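Local structure of C2 domain protein (Scophthalmus maximus, 3W56) at residues Asp82-Glu87 and Tyr125-Ser130; Asp114-Leu117 and Gly121-His124. The protein binds calcium ions through a C2 domain and may take part in wide-pore channel activity. All coordinates share one frame; numbering follows the deposited sequence.

Contact 1 (Asp82-Glu87 and Tyr125-Ser130)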
loop_
_atom_site.group_PDB
_atom_site.type_symbol
_atom_site.label_atom_id
_atom_site.label_comp_id
_atom_site.label_asym_id
_atom_site.label_seq_id
_atom_site.Cartn_x
_atom_site.Cartn_y
_atom_site.Cartn_z
ATOM N N ASP A 82 1.025 15.571 -2.879
ATOM C CA ASP A 82 1.299 14.940 -1.638
ATOM C C ASP A 82 1.997 13.622 -1.999
ATOM O O ASP A 82 1.771 13.028 -3.095
ATOM C CB ASP A 82 0.008 14.558 -0.953
ATOM C CG ASP A 82 -0.683 15.732 -0.236
ATOM O OD1 ASP A 82 -0.043 16.794 0.017
ATOM O OD2 ASP A 82 -1.871 15.544 0.140
ATOM N N ILE A 83 2.762 13.131 -1.046
ATOM C CA ILE A 83 3.507 11.913 -1.245
ATOM C C ILE A 83 2.708 10.786 -0.625
ATOM O O ILE A 83 2.569 10.699 0.606
ATOM C CB ILE A 83 4.899 11.970 -0.633
ATOM C CG1 ILE A 83 5.696 13.074 -1.343
ATOM C CG2 ILE A 83 5.593 10.625 -0.831
ATOM C CD1 ILE A 83 5.600 12.974 -2.843
ATOM N N LEU A 84 2.189 9.934 -1.514
ATOM C CA LEU A 84 1.561 8.647 -1.162
ATOM C C LEU A 84 2.709 7.684 -0.898
ATOM O O LEU A 84 3.569 7.474 -1.742
ATOM C CB LEU A 84 0.595 8.124 -2.291
ATOM C CG LEU A 84 0.121 6.671 -2.124
ATOM C CD1 LEU A 84 -0.916 6.553 -0.992
ATOM C CD2 LEU A 84 -0.484 6.152 -3.441
ATOM N N ARG A 85 2.779 7.164 0.313
ATOM C CA ARG A 85 3.771 6.182 0.678
ATOM C C ARG A 85 3.107 4.861 1.150
ATOM O O ARG A 85 2.205 4.812 2.051
ATOM C CB ARG A 85 4.680 6.798 1.791
ATOM C CG ARG A 85 5.568 5.816 2.453
ATOM C CD ARG A 85 6.157 6.443 3.712
ATOM N NE ARG A 85 7.076 5.544 4.400
ATOM C CZ ARG A 85 8.389 5.505 4.172
ATOM N NH1 ARG A 85 8.928 6.314 3.262
ATOM N NH2 ARG A 85 9.177 4.668 4.864
ATOM N N LEU A 86 3.593 3.783 0.565
ATOM C CA LEU A 86 3.043 2.457 0.789
ATOM C C LEU A 86 4.164 1.619 1.319
ATOM O O LEU A 86 5.236 1.547 0.762
ATOM C CB LEU A 86 2.457 1.862 -0.496
ATOM C CG LEU A 86 1.335 2.651 -1.133
ATOM C CD1 LEU A 86 0.718 1.910 -2.364
ATOM C CD2 LEU A 86 0.197 2.949 -0.204
ATOM N N GLU A 87 3.918 0.984 2.443
ATOM C CA GLU A 87 4.884 0.030 2.901
ATOM C C GLU A 87 4.220 -1.334 2.972
ATOM O O GLU A 87 3.119 -1.465 3.552
ATOM C CB GLU A 87 5.452 0.440 4.253
ATOM C CG GLU A 87 5.980 1.845 4.295
ATOM C CD GLU A 87 6.341 2.262 5.695
ATOM O OE1 GLU A 87 6.211 1.410 6.606
ATOM O OE2 GLU A 87 6.707 3.449 5.879
ATOM N N TYR A 125 -1.470 -1.365 -7.223
ATOM C CA TYR A 125 -2.497 -0.572 -6.522
ATOM C C TYR A 125 -3.039 0.453 -7.470
ATOM O O TYR A 125 -2.482 0.758 -8.546
ATOM C CB TYR A 125 -1.886 0.084 -5.286
ATOM C CG TYR A 125 -0.783 1.087 -5.588
ATOM C CD1 TYR A 125 -1.089 2.479 -5.635
ATOM C CD2 TYR A 125 0.538 0.685 -5.797
ATOM C CE1 TYR A 125 -0.111 3.419 -5.843
ATOM C CE2 TYR A 125 1.564 1.653 -6.031
ATOM C CZ TYR A 125 1.213 3.027 -6.056
ATOM O OH TYR A 125 2.170 4.022 -6.256
ATOM N N MET A 126 -4.156 1.039 -7.077
ATOM C CA MET A 126 -4.779 2.065 -7.847
ATOM C C MET A 126 -5.018 3.198 -6.873
ATOM O O MET A 126 -5.182 2.987 -5.664
ATOM C CB MET A 126 -6.119 1.628 -8.449
ATOM C CG MET A 126 -5.867 0.701 -9.583
ATOM S SD MET A 126 -7.407 0.345 -10.414
ATOM C CE MET A 126 -7.895 1.973 -11.017
ATOM N N TYR A 127 -5.028 4.391 -7.425
ATOM C CA TYR A 127 -5.606 5.482 -6.609
ATOM C C TYR A 127 -6.338 6.438 -7.465
ATOM O O TYR A 127 -6.085 6.587 -8.659
ATOM C CB TYR A 127 -4.522 6.188 -5.754
ATOM C CG TYR A 127 -3.691 7.162 -6.540
ATOM C CD1 TYR A 127 -4.097 8.498 -6.701
ATOM C CD2 TYR A 127 -2.499 6.757 -7.140
ATOM C CE1 TYR A 127 -3.290 9.399 -7.452
ATOM C CE2 TYR A 127 -1.710 7.624 -7.860
ATOM C CZ TYR A 127 -2.120 8.944 -8.014
ATOM O OH TYR A 127 -1.291 9.765 -8.768
ATOM N N THR A 128 -7.312 7.100 -6.850
ATOM C CA THR A 128 -8.063 8.183 -7.474
ATOM C C THR A 128 -7.924 9.458 -6.620
ATOM O O THR A 128 -8.204 9.419 -5.416
ATOM C CB THR A 128 -9.548 7.794 -7.626
ATOM O OG1 THR A 128 -9.658 6.778 -8.652
ATOM C CG2 THR A 128 -10.353 8.993 -8.105
ATOM N N LEU A 129 -7.452 10.551 -7.229
ATOM C CA LEU A 129 -7.455 11.851 -6.569
ATOM C C LEU A 129 -8.474 12.739 -7.281
ATOM O O LEU A 129 -8.380 13.018 -8.491
ATOM C CB LEU A 129 -6.069 12.476 -6.588
ATOM C CG LEU A 129 -5.931 13.835 -5.868
ATOM C CD1 LEU A 129 -6.070 13.706 -4.389
ATOM C CD2 LEU A 129 -4.533 14.304 -6.254
ATOM N N SER A 130 -9.462 13.163 -6.498
ATOM C CA SER A 130 -10.639 13.776 -7.055
ATOM C C SER A 130 -11.030 15.002 -6.235
ATOM O O SER A 130 -10.702 15.119 -5.036
ATOM C CB SER A 130 -11.804 12.778 -6.998
ATOM O OG SER A 130 -12.030 12.421 -5.639
#
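The Y125 ring takes a methyl group of L86 squarely over one face. CD1 of L86 stands 3.5 Å from the ring centroid and 6° off the normal, a CH-pi contact in which all six ring carbons lie at similar range from the one carbon. L84 comes to the same ring at a slant, its CD2 3.7 Å from Y125 CE1. That methyl also bridges to the next ring along, sitting 4.3 Å from CD2 of Y127, again obliquely. With chi1 at 63°, CG of Y125 sits between the backbone N and the carbonyl carbon, and from there the ring lies under L86 CD1; the L84 side chain comes from the opposite direction. R85, whose CB leaves the strand on the side away from the tyrosines, carries the third flat group, a guanidinium. Its NE and NH2 both bind E87 OE2 in a salt bridge, at 2.6 Å from NE and 2.9 Å from NH2. The oxygen lies in the guanidinium plane, yet only NE meets its anti lone pair; NH2 comes from above the carboxylate plane, its bond more bent. The hydroxyl of Y125 is hydrogen-bonded to R104 NE and that of Y127 to K107 N, so both buried rings have their polar ends tied down. Were Y125 replaced by an alanine, L86 CD1 would probably lose the face it rests on, a gap would open beside L84, and R104 NE would be left without this partner. The two strands run nearly antiparallel, at 155°, with axes 11.1 Å apart: a face-to-face packing of the two sheets of the C2 beta sandwich. L84 and L86 project from strand 83-90, flanked by strands 44-50 and 97-105; opposite, strand 122-130 lies between strands 22-32 and 109-116.

Contact 2 (Asp114-Leu117 and Gly121-His124); sequences DCYL and GTLH
C115 N gives its hydrogen to L123 O at 2.6 Å, and L123 N returns a straighter bond to C115 O. Nearer the turn, L117 N lies 2.9 Å from G121 O. D114, Y116, T122 and H124 share one face, where H124 ND1 gives its hydrogen to D114 OD2 at 2.7 Å. The oxygen lies in the imidazole plane, but the ring stands almost upright to the carboxylate, 86° apart, and meets it from above the carboxylate plane. Y116 runs alongside T122, Y116 CD1 lying 3.8 Å from T122 OG1. On the other face the CB atoms of C115 and L123 pair at 4.0 Å, and L123 packs on L86 and V88 of the facing sheet. SG of C115, swung anti to the backbone N (chi1 166°), forms the disulfide with C102, tying the two sheets together. G121 has a positive phi (107°), where a CB would probably crowd the carbonyl oxygen before it, and L117 folds over its carbonyl. This is the antiparallel hairpin of strands 109-116 and 122-130 in a C2 sandwich; L117 lies about 9 Å, side chain to side chain, from D90, a calcium ligand in another structure of this protein, with no ion bound here.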
loop_
_atom_site.group_PDB
_atom_site.type_symbol
_atom_site.label_atom_id
_atom_site.label_comp_id
_atom_site.label_asym_id
_atom_site.label_seq_id
_atom_site.Cartn_x
_atom_site.Cartn_y
_atom_site.Cartn_z
ATOM N N ASP A 114 2.584 0.135 -10.085
ATOM C CA ASP A 114 3.320 -0.979 -9.531
ATOM C C ASP A 114 4.359 -0.487 -8.558
ATOM O O ASP A 114 5.029 0.564 -8.778
ATOM C CB ASP A 114 4.083 -1.723 -10.644
ATOM C CG ASP A 114 3.168 -2.135 -11.784
ATOM O OD1 ASP A 114 3.593 -2.023 -12.941
ATOM O OD2 ASP A 114 2.018 -2.581 -11.555
ATOM N N CYS A 115 4.520 -1.244 -7.485
ATOM C CA CYS A 115 5.544 -0.947 -6.508
ATOM C C CYS A 115 6.464 -2.181 -6.297
ATOM O O CYS A 115 6.045 -3.262 -5.836
ATOM C CB CYS A 115 4.852 -0.486 -5.231
ATOM S SG CYS A 115 5.988 -0.488 -3.924
ATOM N N TYR A 116 7.757 -2.076 -6.648
ATOM C CA TYR A 116 8.580 -3.235 -6.520
ATOM C C TYR A 116 9.162 -3.377 -5.132
ATOM O O TYR A 116 9.696 -2.415 -4.550
ATOM C CB TYR A 116 9.716 -3.124 -7.588
ATOM C CG TYR A 116 9.127 -2.841 -8.960
ATOM C CD1 TYR A 116 8.557 -3.876 -9.715
ATOM C CD2 TYR A 116 9.052 -1.530 -9.491
ATOM C CE1 TYR A 116 7.919 -3.631 -10.929
ATOM C CE2 TYR A 116 8.400 -1.270 -10.742
ATOM C CZ TYR A 116 7.863 -2.346 -11.435
ATOM O OH TYR A 116 7.244 -2.244 -12.631
ATOM N N LEU A 117 9.032 -4.564 -4.602
ATOM C CA LEU A 117 9.474 -4.799 -3.237
ATOM C C LEU A 117 10.921 -5.284 -3.323
ATOM O O LEU A 117 11.244 -6.136 -4.163
ATOM C CB LEU A 117 8.536 -5.802 -2.568
ATOM C CG LEU A 117 7.058 -5.348 -2.638
ATOM C CD1 LEU A 117 6.131 -6.436 -2.055
ATOM C CD2 LEU A 117 6.833 -3.910 -1.946
ATOM N N GLY A 121 8.910 -9.393 -5.189
ATOM C CA GLY A 121 7.469 -9.223 -5.251
ATOM C C GLY A 121 7.077 -7.869 -5.773
ATOM O O GLY A 121 7.883 -6.938 -5.808
ATOM N N THR A 122 5.822 -7.757 -6.238
ATOM C CA THR A 122 5.313 -6.476 -6.716
ATOM C C THR A 122 3.968 -6.200 -6.063
ATOM O O THR A 122 3.076 -7.047 -6.093
ATOM C CB THR A 122 5.115 -6.480 -8.251
ATOM O OG1 THR A 122 6.370 -6.866 -8.847
ATOM C CG2 THR A 122 4.725 -5.073 -8.777
ATOM N N LEU A 123 3.849 -4.991 -5.545
ATOM C CA LEU A 123 2.548 -4.547 -5.006
ATOM C C LEU A 123 1.930 -3.731 -6.151
ATOM O O LEU A 123 2.555 -2.768 -6.692
ATOM C CB LEU A 123 2.804 -3.574 -3.852
ATOM C CG LEU A 123 1.558 -2.822 -3.336
ATOM C CD1 LEU A 123 0.459 -3.699 -2.607
ATOM C CD2 LEU A 123 2.027 -1.676 -2.343
ATOM N N HIS A 124 0.684 -4.042 -6.516
ATOM C CA HIS A 124 -0.055 -3.277 -7.505
ATOM C C HIS A 124 -1.169 -2.556 -6.786
ATOM O O HIS A 124 -1.669 -3.068 -5.796
ATOM C CB HIS A 124 -0.701 -4.218 -8.543
ATOM C CG HIS A 124 0.263 -5.155 -9.205
ATOM N ND1 HIS A 124 1.114 -4.725 -10.192
ATOM C CD2 HIS A 124 0.509 -6.479 -9.033
ATOM C CE1 HIS A 124 1.873 -5.735 -10.593
ATOM N NE2 HIS A 124 1.526 -6.813 -9.920
#

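Overall arrangement
Both contacts use strand 122-130, at successive places along it, yet they hold it in different ways. Contact 1 is fully buried and joins the two sheets of the sandwich through apolar contacts between leucine methyls and tyrosine rings. Contact 2 works within one sheet, where backbone hydrogen bonds lock two neighbouring strands; one of its faces carries polar side chains towards the surface while the other turns to the core. There the two meet: L86 CD1 packs 3.8 Å from L123 CD2, and Y125 CE2 lies 4.0 Å from C115 CB. At those two points the packing of contact 1 runs on into the inner face of the hairpin.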